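Local coordinates for protein dihydropteridine reductase (Dictyostelium discoideum, PDB 3ORF) that catalyses the NADH- or NADPH-dependent reduction of quinonoid dihydropteridines to tetrahydropteridines, and so probably supplies tetrahydrobiopterin to the aromatic amino acid hydroxylases, at residues S183-L193 with R230-E240; E73-I81 with A125-L133. All blocks are in the same frame, centred on the assembly; numbering follows the deposited sequence.

Overall arrangement
Both contacts belong to the Rossmann-type core of a short-chain dehydrogenase/reductase, but they differ in kind. Interaction 1 pairs two neighbouring strands of the central sheet, and its segment 183-193 runs on from the strand into the NAD pocket, where L193 N lies 2.8 Å from N7N of the nicotinamide amide. Interaction 2 packs two helices beside the sheet at the other end of the cofactor, the side chain of I74 being about 6 Å from the bound NAD. The centres of interactions 1 and 2 are 22 Å apart; the nearest atoms of interactions 1 and 2 are about 7 Å apart, without touching. P190 of interaction 1 is about 7 Å, between side chains, from Y158, the predicted proton acceptor.

Interaction 1 (S183-L193 with R230-E240); sequences STSLGILPVTL and RPTNGSLVKFE. With NAD (nicotinamide-adenine-dinucleotide), chain E.
F239 reaches across to 183-193 on the sheet face that carries I188 and P190, laying one ring face against P190 while the rim meets I188 and L193. CZ of F239 lies 3.4 Å from P190 CB, and CE1 of F239 lies 3.6 Å from L193 CD2. With chi1 at 59°, the ring is folded back between its own backbone N and carbonyl carbon, which brings it over to the partner strand; W248 stacks on it from outside the two segments. On the other face of the sheet both methyls of L189 rest on L236 CB. Between these layers the backbones pair in parallel, G187 O receiving V237 N (2.7 Å) and L189 N reaching V237 O.

Where 230-240 enters the sheet, main chain and side chain both tie it to S185: G234 N donates to S185 O (2.6 Å), and N233 OD1 accepts S185 N at 2.8 Å, nearly straight (170° at the hydrogen). S235 N and OG both donate to T232 O, closing the type II turn from within.

The margin is more open to solvent, with V191, K238 and E240 partly exposed and the K238 amine leading away, although E240 CG still touches V191 CB (3.6 Å). Past P190, L193 N lies 2.8 Å from nicotinamide N7N; a loop after the strand carrying backbone groups to the nicotinamide is characteristic of the Rossmann fold in short-chain dehydrogenases/reductases.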
loop_
_atom_site.group_PDB
_atom_site.type_symbol
_atom_site.label_atom_id
_atom_site.label_comp_id
_atom_site.label_asym_id
_atom_site.label_seq_id
_atom_site.Cartn_x
_atom_site.Cartn_y
_atom_site.Cartn_z
ATOM N N SER A 183 -15.388 1.817 -18.805
ATOM C CA SER A 183 -14.576 0.695 -18.401
ATOM C C SER A 183 -14.986 0.200 -17.029
ATOM O O SER A 183 -15.614 0.911 -16.280
ATOM C CB SER A 183 -13.124 1.160 -18.346
ATOM O OG SER A 183 -13.114 2.192 -17.407
ATOM N N THR A 184 -14.547 -0.991 -16.672
ATOM C CA THR A 184 -14.920 -1.648 -15.425
ATOM C C THR A 184 -13.589 -2.070 -14.833
ATOM O O THR A 184 -12.812 -2.737 -15.522
ATOM C CB THR A 184 -15.726 -2.923 -15.703
ATOM O OG1 THR A 184 -17.014 -2.557 -16.170
ATOM C CG2 THR A 184 -15.944 -3.749 -14.428
ATOM N N SER A 185 -13.336 -1.631 -13.602
ATOM C CA SER A 185 -12.148 -1.982 -12.793
ATOM C C SER A 185 -12.612 -3.034 -11.739
ATOM O O SER A 185 -13.572 -2.757 -10.988
ATOM C CB SER A 185 -11.681 -0.719 -12.090
ATOM O OG SER A 185 -10.644 -0.925 -11.128
ATOM N N LEU A 186 -11.963 -4.220 -11.727
ATOM C CA LEU A 186 -12.235 -5.324 -10.794
ATOM C C LEU A 186 -10.932 -5.828 -10.159
ATOM O O LEU A 186 -9.833 -5.685 -10.714
ATOM C CB LEU A 186 -12.874 -6.524 -11.552
ATOM C CG LEU A 186 -14.197 -6.173 -12.228
ATOM C CD1 LEU A 186 -14.680 -7.309 -13.037
ATOM C CD2 LEU A 186 -15.236 -5.677 -11.173
ATOM N N GLY A 187 -11.065 -6.453 -9.001
ATOM C CA GLY A 187 -9.999 -7.166 -8.390
ATOM C C GLY A 187 -10.460 -8.608 -8.367
ATOM O O GLY A 187 -11.656 -8.866 -8.122
ATOM N N ILE A 188 -9.548 -9.559 -8.628
ATOM C CA ILE A 188 -9.860 -10.980 -8.380
ATOM C C ILE A 188 -9.011 -11.361 -7.216
ATOM O O ILE A 188 -7.827 -10.976 -7.154
ATOM C CB ILE A 188 -9.588 -11.902 -9.599
ATOM C CG1 ILE A 188 -8.175 -11.721 -10.104
ATOM C CG2 ILE A 188 -10.662 -11.680 -10.688
ATOM C CD1 ILE A 188 -7.879 -12.522 -11.345
ATOM N N LEU A 189 -9.640 -12.023 -6.233
ATOM C CA LEU A 189 -9.048 -12.199 -4.916
ATOM C C LEU A 189 -9.129 -13.702 -4.623
ATOM O O LEU A 189 -10.067 -14.172 -4.012
ATOM C CB LEU A 189 -9.803 -11.395 -3.804
ATOM C CG LEU A 189 -9.396 -9.973 -3.369
ATOM C CD1 LEU A 189 -9.529 -9.037 -4.564
ATOM C CD2 LEU A 189 -10.327 -9.555 -2.241
ATOM N N PRO A 190 -8.108 -14.441 -5.032
ATOM C CA PRO A 190 -8.117 -15.893 -4.764
ATOM C C PRO A 190 -7.848 -16.235 -3.285
ATOM O O PRO A 190 -7.071 -15.511 -2.616
ATOM C CB PRO A 190 -6.990 -16.444 -5.667
ATOM C CG PRO A 190 -6.110 -15.208 -6.062
ATOM C CD PRO A 190 -6.872 -13.928 -5.644
ATOM N N VAL A 191 -8.587 -17.235 -2.763
ATOM C CA VAL A 191 -8.217 -17.919 -1.521
ATOM C C VAL A 191 -6.938 -18.763 -1.805
ATOM O O VAL A 191 -5.881 -18.508 -1.234
ATOM C CB VAL A 191 -9.410 -18.727 -1.003
ATOM C CG1 VAL A 191 -9.060 -19.515 0.300
ATOM C CG2 VAL A 191 -10.535 -17.734 -0.729
ATOM N N THR A 192 -7.015 -19.672 -2.776
ATOM C CA THR A 192 -5.836 -20.424 -3.209
ATOM C C THR A 192 -5.961 -20.890 -4.645
ATOM O O THR A 192 -6.856 -21.712 -4.999
ATOM C CB THR A 192 -5.603 -21.738 -2.357
ATOM O OG1 THR A 192 -5.978 -21.514 -0.995
ATOM C CG2 THR A 192 -4.127 -22.169 -2.445
ATOM N N LEU A 193 -5.089 -20.326 -5.454
ATOM C CA LEU A 193 -4.779 -20.772 -6.822
ATOM C C LEU A 193 -3.884 -22.017 -6.851
ATOM O O LEU A 193 -3.027 -22.237 -5.978
ATOM C CB LEU A 193 -3.976 -19.676 -7.589
ATOM C CG LEU A 193 -4.687 -18.393 -7.939
ATOM C CD1 LEU A 193 -3.891 -17.611 -9.009
ATOM C CD2 LEU A 193 -6.093 -18.802 -8.505
ATOM N N ARG A 230 -20.598 -8.752 -15.908
ATOM C CA ARG A 230 -19.634 -8.038 -15.077
ATOM C C ARG A 230 -20.137 -7.624 -13.699
ATOM O O ARG A 230 -21.237 -7.082 -13.543
ATOM C CB ARG A 230 -19.109 -6.797 -15.795
ATOM C CG ARG A 230 -18.045 -7.117 -16.843
ATOM C CD ARG A 230 -17.767 -5.840 -17.761
ATOM N NE ARG A 230 -17.009 -6.233 -18.946
ATOM C CZ ARG A 230 -16.391 -5.401 -19.808
ATOM N NH1 ARG A 230 -16.386 -4.094 -19.673
ATOM N NH2 ARG A 230 -15.765 -5.900 -20.837
ATOM N N PRO A 231 -19.338 -7.892 -12.649
ATOM C CA PRO A 231 -19.811 -7.334 -11.362
ATOM C C PRO A 231 -19.808 -5.805 -11.389
ATOM O O PRO A 231 -19.166 -5.198 -12.193
ATOM C CB PRO A 231 -18.735 -7.791 -10.351
ATOM C CG PRO A 231 -17.957 -8.896 -11.052
ATOM C CD PRO A 231 -18.119 -8.694 -12.528
ATOM N N THR A 232 -20.473 -5.189 -10.432
ATOM C CA THR A 232 -20.320 -3.776 -10.145
ATOM C C THR A 232 -18.880 -3.246 -10.251
ATOM O O THR A 232 -17.930 -3.813 -9.710
ATOM C CB THR A 232 -20.950 -3.423 -8.715
ATOM O OG1 THR A 232 -22.362 -3.535 -8.850
ATOM C CG2 THR A 232 -20.688 -1.988 -8.315
ATOM N N ASN A 233 -18.768 -2.059 -10.823
ATOM C CA ASN A 233 -17.470 -1.481 -11.094
ATOM C C ASN A 233 -16.803 -1.256 -9.734
ATOM O O ASN A 233 -17.413 -0.657 -8.793
ATOM C CB ASN A 233 -17.693 -0.130 -11.852
ATOM C CG ASN A 233 -16.407 0.418 -12.497
ATOM O OD1 ASN A 233 -15.332 -0.157 -12.363
ATOM N ND2 ASN A 233 -16.517 1.541 -13.199
ATOM N N GLY A 234 -15.575 -1.736 -9.606
ATOM C CA GLY A 234 -14.882 -1.638 -8.348
ATOM C C GLY A 234 -15.002 -2.815 -7.390
ATOM O O GLY A 234 -14.421 -2.725 -6.289
ATOM N N SER A 235 -15.813 -3.835 -7.700
ATOM C CA SER A 235 -15.926 -4.999 -6.769
ATOM C C SER A 235 -14.593 -5.697 -6.611
ATOM O O SER A 235 -13.813 -5.899 -7.598
ATOM C CB SER A 235 -16.857 -6.056 -7.353
ATOM O OG SER A 235 -18.136 -5.464 -7.471
ATOM N N LEU A 236 -14.348 -6.162 -5.407
ATOM C CA LEU A 236 -13.258 -7.117 -5.188
ATOM C C LEU A 236 -13.934 -8.461 -5.273
ATOM O O LEU A 236 -14.833 -8.749 -4.464
ATOM C CB LEU A 236 -12.723 -6.916 -3.757
ATOM C CG LEU A 236 -12.186 -5.512 -3.540
ATOM C CD1 LEU A 236 -11.571 -5.354 -2.107
ATOM C CD2 LEU A 236 -11.073 -5.116 -4.636
ATOM N N VAL A 237 -13.527 -9.306 -6.211
ATOM C CA VAL A 237 -14.213 -10.566 -6.383
ATOM C C VAL A 237 -13.409 -11.743 -5.782
ATOM O O VAL A 237 -12.381 -12.196 -6.370
ATOM C CB VAL A 237 -14.516 -10.855 -7.917
ATOM C CG1 VAL A 237 -15.467 -12.092 -8.086
ATOM C CG2 VAL A 237 -15.063 -9.642 -8.576
ATOM N N LYS A 238 -13.898 -12.234 -4.632
ATOM C CA LYS A 238 -13.292 -13.365 -3.930
ATOM C C LYS A 238 -13.690 -14.675 -4.610
ATOM O O LYS A 238 -14.824 -14.821 -5.041
ATOM C CB LYS A 238 -13.754 -13.381 -2.468
ATOM C CG LYS A 238 -13.027 -14.386 -1.543
ATOM C CD LYS A 238 -13.681 -14.360 -0.208
ATOM C CE LYS A 238 -13.198 -15.533 0.687
ATOM N NZ LYS A 238 -14.227 -15.755 1.735
ATOM N N PHE A 239 -12.779 -15.630 -4.705
ATOM C CA PHE A 239 -13.165 -16.937 -5.227
ATOM C C PHE A 239 -12.374 -18.038 -4.496
ATOM O O PHE A 239 -11.217 -17.868 -4.228
ATOM C CB PHE A 239 -12.987 -17.039 -6.781
ATOM C CG PHE A 239 -11.572 -16.789 -7.304
ATOM C CD1 PHE A 239 -10.737 -17.855 -7.616
ATOM C CD2 PHE A 239 -11.094 -15.513 -7.501
ATOM C CE1 PHE A 239 -9.488 -17.649 -8.141
ATOM C CE2 PHE A 239 -9.802 -15.268 -8.034
ATOM C CZ PHE A 239 -9.011 -16.332 -8.353
ATOM N N GLU A 240 -13.044 -19.147 -4.224
ATOM C CA GLU A 240 -12.527 -20.242 -3.478
ATOM C C GLU A 240 -13.150 -21.509 -4.079
ATOM O O GLU A 240 -14.303 -21.511 -4.500
ATOM C CB GLU A 240 -12.953 -20.143 -2.001
ATOM C CG GLU A 240 -12.112 -21.091 -1.048
ATOM C CD GLU A 240 -12.434 -20.889 0.482
ATOM O OE1 GLU A 240 -13.290 -20.024 0.856
ATOM O OE2 GLU A 240 -11.829 -21.631 1.305
HETATM P PA NAD E . 4.366 -16.234 -10.603
HETATM O O1A NAD E . 5.515 -15.941 -9.709
HETATM O O2A NAD E . 4.382 -17.418 -11.507
HETATM O O5B NAD E . 4.273 -14.976 -11.654
HETATM C C5B NAD E . 4.295 -13.622 -11.378
HETATM C C4B NAD E . 4.857 -12.944 -12.641
HETATM O O4B NAD E . 4.920 -11.520 -12.337
HETATM C C3B NAD E . 6.329 -13.387 -12.853
HETATM O O3B NAD E . 6.553 -13.551 -14.234
HETATM C C2B NAD E . 7.150 -12.164 -12.494
HETATM O O2B NAD E . 8.317 -12.054 -13.324
HETATM C C1B NAD E . 6.159 -11.036 -12.848
HETATM N N9A NAD E . 6.366 -9.762 -12.106
HETATM C C8A NAD E . 6.709 -9.671 -10.795
HETATM N N7A NAD E . 6.737 -8.365 -10.490
HETATM C C5A NAD E . 6.452 -7.623 -11.604
HETATM C C6A NAD E . 6.344 -6.229 -11.900
HETATM N N6A NAD E . 6.634 -5.284 -10.971
HETATM N N1A NAD E . 5.994 -5.833 -13.158
HETATM C C2A NAD E . 5.780 -6.739 -14.103
HETATM N N3A NAD E . 5.875 -8.061 -13.846
HETATM C C4A NAD E . 6.231 -8.532 -12.631
HETATM O O3 NAD E . 3.099 -16.162 -9.670
HETATM P PN NAD E . 1.683 -16.721 -9.875
HETATM O O1N NAD E . 1.685 -17.971 -9.050
HETATM O O2N NAD E . 1.211 -16.661 -11.320
HETATM O O5D NAD E . 0.728 -15.676 -9.080
HETATM C C5D NAD E . 0.000 -14.634 -9.742
HETATM C C4D NAD E . -0.632 -13.681 -8.709
HETATM O O4D NAD E . -1.256 -14.453 -7.648
HETATM C C3D NAD E . 0.315 -12.713 -7.988
HETATM O O3D NAD E . -0.280 -11.375 -8.137
HETATM C C2D NAD E . 0.266 -13.145 -6.516
HETATM O O2D NAD E . 0.483 -11.963 -5.728
HETATM C C1D NAD E . -1.221 -13.562 -6.490
HETATM N N1N NAD E . -2.089 -14.151 -5.372
HETATM C C2N NAD E . -2.139 -15.568 -5.003
HETATM C C3N NAD E . -3.030 -15.952 -3.941
HETATM C C7N NAD E . -3.208 -17.414 -3.446
HETATM O O7N NAD E . -3.245 -17.650 -2.223
HETATM N N7N NAD E . -3.384 -18.322 -4.429
HETATM C C4N NAD E . -3.847 -14.986 -3.304
HETATM C C5N NAD E . -3.807 -13.642 -3.695
HETATM C C6N NAD E . -2.946 -13.241 -4.703
HETATM O O HOH W 1 -9.184 -19.741 -5.037
#

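Interaction 2 (E73-I81 with A125-L133); sequences EIKSVIEKI and ASAHIGAKL
I78 plugs into the surface of helix 125-133 as a knob in a hole formed by H128, I129, K132 and L133. Each branch has its own partner: CG2 meets K132 CB at 3.7 Å, CD1 faces I129 and L133, and CG1 comes to the rim of the H128 imidazole, in the ring plane, 3.7 Å from CD2. CG2 of I78 stands opposite the backbone N while CG1 is opposite the carbonyl carbon (chi1 -60°), so the two branches diverge over K132 and H128.

One turn to either side the pattern continues with I74 on A125 and I81 on L133. I74 CD1 sits 3.7 Å from A125 CB, and the I81 side chain crosses that of L133 at about a right angle, with I81 CG2 3.6 Å from L133 CD1. These contacts are apolar. The segment axes come within 10.5 Å and run in the same general direction, crossing at -26°.

In the next shell, I129 and L133 rest on L26 of strand 24-28, I129 also on F91 of strand 88-93, and I81 on F64 of strand 62-65. The pair is thus part of the helical layer on one side of these parallel strands, and F108 and S104 of the second subunit pack on helix 108-133 at H128 and K132.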
loop_
_atom_site.group_PDB
_atom_site.type_symbol
_atom_site.label_atom_id
_atom_site.label_comp_id
_atom_site.label_asym_id
_atom_site.label_seq_id
_atom_site.Cartn_x
_atom_site.Cartn_y
_atom_site.Cartn_z
ATOM N N GLU A 73 10.905 2.633 -17.636
ATOM C CA GLU A 73 10.510 1.346 -18.206
ATOM C C GLU A 73 9.066 1.237 -18.570
ATOM O O GLU A 73 8.737 0.738 -19.646
ATOM C CB GLU A 73 10.922 0.195 -17.284
ATOM C CG GLU A 73 12.505 -0.071 -17.383
ATOM C CD GLU A 73 12.991 -0.690 -18.730
ATOM O OE1 GLU A 73 12.574 -1.793 -19.122
ATOM O OE2 GLU A 73 13.825 -0.064 -19.411
ATOM N N ILE A 74 8.201 1.731 -17.680
ATOM C CA ILE A 74 6.783 1.728 -17.944
ATOM C C ILE A 74 6.434 2.714 -19.079
ATOM O O ILE A 74 5.762 2.338 -20.043
ATOM C CB ILE A 74 5.916 1.909 -16.603
ATOM C CG1 ILE A 74 6.254 0.800 -15.604
ATOM C CG2 ILE A 74 4.431 1.961 -16.898
ATOM C CD1 ILE A 74 6.030 -0.623 -16.153
ATOM N N LYS A 75 6.887 3.964 -18.995
ATOM C CA LYS A 75 6.691 4.852 -20.180
ATOM C C LYS A 75 7.109 4.185 -21.499
ATOM O O LYS A 75 6.386 4.337 -22.499
ATOM C CB LYS A 75 7.358 6.237 -20.046
ATOM C CG LYS A 75 6.509 7.315 -19.339
ATOM C CD LYS A 75 6.912 8.721 -19.740
ATOM C CE LYS A 75 8.348 9.158 -19.302
ATOM N NZ LYS A 75 8.781 10.424 -20.045
ATOM N N SER A 76 8.219 3.411 -21.519
ATOM C CA SER A 76 8.743 2.916 -22.823
ATOM C C SER A 76 7.894 1.857 -23.427
ATOM O O SER A 76 7.608 1.906 -24.615
ATOM C CB SER A 76 10.173 2.374 -22.718
ATOM O OG SER A 76 10.963 3.421 -22.201
ATOM N N VAL A 77 7.477 0.898 -22.593
ATOM C CA VAL A 77 6.697 -0.202 -23.071
ATOM C C VAL A 77 5.310 0.306 -23.543
ATOM O O VAL A 77 4.796 -0.135 -24.608
ATOM C CB VAL A 77 6.682 -1.375 -22.015
ATOM C CG1 VAL A 77 5.615 -1.140 -20.951
ATOM C CG2 VAL A 77 6.418 -2.620 -22.681
ATOM N N ILE A 78 4.732 1.271 -22.816
ATOM C CA ILE A 78 3.494 1.920 -23.304
ATOM C C ILE A 78 3.822 2.653 -24.588
ATOM O O ILE A 78 3.100 2.503 -25.583
ATOM C CB ILE A 78 2.917 2.987 -22.380
ATOM C CG1 ILE A 78 2.557 2.422 -21.016
ATOM C CG2 ILE A 78 1.665 3.605 -23.005
ATOM C CD1 ILE A 78 1.726 1.180 -21.108
ATOM N N GLU A 79 4.915 3.426 -24.576
ATOM C CA GLU A 79 5.303 4.150 -25.810
ATOM C C GLU A 79 5.517 3.195 -27.001
ATOM O O GLU A 79 5.084 3.502 -28.089
ATOM C CB GLU A 79 6.454 5.159 -25.541
ATOM C CG GLU A 79 6.023 6.277 -24.487
ATOM C CD GLU A 79 7.108 7.301 -24.097
ATOM O OE1 GLU A 79 8.326 6.974 -23.955
ATOM O OE2 GLU A 79 6.701 8.466 -23.931
ATOM N N LYS A 80 6.079 1.997 -26.742
ATOM C CA LYS A 80 6.269 0.960 -27.763
ATOM C C LYS A 80 4.976 0.396 -28.276
ATOM O O LYS A 80 4.811 0.246 -29.471
ATOM C CB LYS A 80 7.112 -0.209 -27.255
ATOM C CG LYS A 80 8.605 -0.008 -27.208
ATOM C CD LYS A 80 9.253 -1.243 -26.565
ATOM C CE LYS A 80 10.714 -0.990 -26.184
ATOM N NZ LYS A 80 11.241 -2.117 -25.355
ATOM N N ILE A 81 4.065 0.048 -27.380
ATOM C CA ILE A 81 2.813 -0.604 -27.761
ATOM C C ILE A 81 1.883 0.369 -28.513
ATOM O O ILE A 81 1.096 -0.010 -29.418
ATOM C CB ILE A 81 2.092 -1.101 -26.496
ATOM C CG1 ILE A 81 2.858 -2.282 -25.864
ATOM C CG2 ILE A 81 0.664 -1.472 -26.821
ATOM C CD1 ILE A 81 2.339 -2.732 -24.549
ATOM N N ALA A 125 1.770 0.430 -11.979
ATOM C CA ALA A 125 2.056 0.419 -13.447
ATOM C C ALA A 125 0.811 0.095 -14.294
ATOM O O ALA A 125 0.574 0.749 -15.292
ATOM C CB ALA A 125 3.182 -0.555 -13.767
ATOM N N SER A 126 0.020 -0.904 -13.863
ATOM C CA SER A 126 -1.252 -1.247 -14.484
ATOM C C SER A 126 -2.151 -0.080 -14.573
ATOM O O SER A 126 -2.736 0.109 -15.605
ATOM C CB SER A 126 -1.996 -2.308 -13.689
ATOM O OG SER A 126 -1.148 -3.443 -13.579
ATOM N N ALA A 127 -2.287 0.721 -13.505
ATOM C CA ALA A 127 -3.169 1.914 -13.596
ATOM C C ALA A 127 -2.764 2.794 -14.803
ATOM O O ALA A 127 -3.580 3.120 -15.711
ATOM C CB ALA A 127 -3.158 2.686 -12.294
ATOM N N HIS A 128 -1.495 3.138 -14.863
ATOM C CA HIS A 128 -1.004 3.900 -16.026
ATOM C C HIS A 128 -1.250 3.236 -17.408
ATOM O O HIS A 128 -1.683 3.874 -18.343
ATOM C CB HIS A 128 0.492 4.180 -15.845
ATOM C CG HIS A 128 1.077 4.994 -16.964
ATOM N ND1 HIS A 128 0.994 6.366 -16.997
ATOM C CD2 HIS A 128 1.685 4.620 -18.122
ATOM C CE1 HIS A 128 1.557 6.811 -18.114
ATOM N NE2 HIS A 128 1.965 5.772 -18.822
ATOM N N ILE A 129 -0.932 1.941 -17.514
ATOM C CA ILE A 129 -1.033 1.174 -18.761
ATOM C C ILE A 129 -2.466 1.168 -19.216
ATOM O O ILE A 129 -2.723 1.378 -20.421
ATOM C CB ILE A 129 -0.508 -0.254 -18.538
ATOM C CG1 ILE A 129 1.032 -0.267 -18.444
ATOM C CG2 ILE A 129 -0.933 -1.180 -19.650
ATOM C CD1 ILE A 129 1.571 -1.496 -17.934
ATOM N N GLY A 130 -3.404 0.939 -18.267
ATOM C CA GLY A 130 -4.823 1.023 -18.555
ATOM C C GLY A 130 -5.297 2.406 -18.963
ATOM O O GLY A 130 -5.967 2.599 -20.004
ATOM N N ALA A 131 -4.999 3.412 -18.162
ATOM C CA ALA A 131 -5.325 4.772 -18.612
ATOM C C ALA A 131 -4.844 5.041 -20.058
ATOM O O ALA A 131 -5.559 5.660 -20.853
ATOM C CB ALA A 131 -4.737 5.791 -17.685
ATOM N N LYS A 132 -3.650 4.564 -20.419
ATOM C CA LYS A 132 -3.125 4.902 -21.776
ATOM C C LYS A 132 -3.628 3.993 -22.900
ATOM O O LYS A 132 -3.829 4.473 -24.003
ATOM C CB LYS A 132 -1.576 4.997 -21.832
ATOM C CG LYS A 132 -0.940 6.225 -21.121
ATOM C CD LYS A 132 -1.435 7.595 -21.618
ATOM C CE LYS A 132 -0.538 8.762 -21.135
ATOM N NZ LYS A 132 -1.244 9.891 -20.464
ATOM N N LEU A 133 -3.841 2.700 -22.630
ATOM C CA LEU A 133 -4.073 1.733 -23.711
ATOM C C LEU A 133 -5.468 1.090 -23.724
ATOM O O LEU A 133 -5.817 0.351 -24.703
ATOM C CB LEU A 133 -3.049 0.603 -23.640
ATOM C CG LEU A 133 -1.548 0.924 -23.756
ATOM C CD1 LEU A 133 -0.644 -0.337 -23.687
ATOM C CD2 LEU A 133 -1.214 1.753 -25.027
#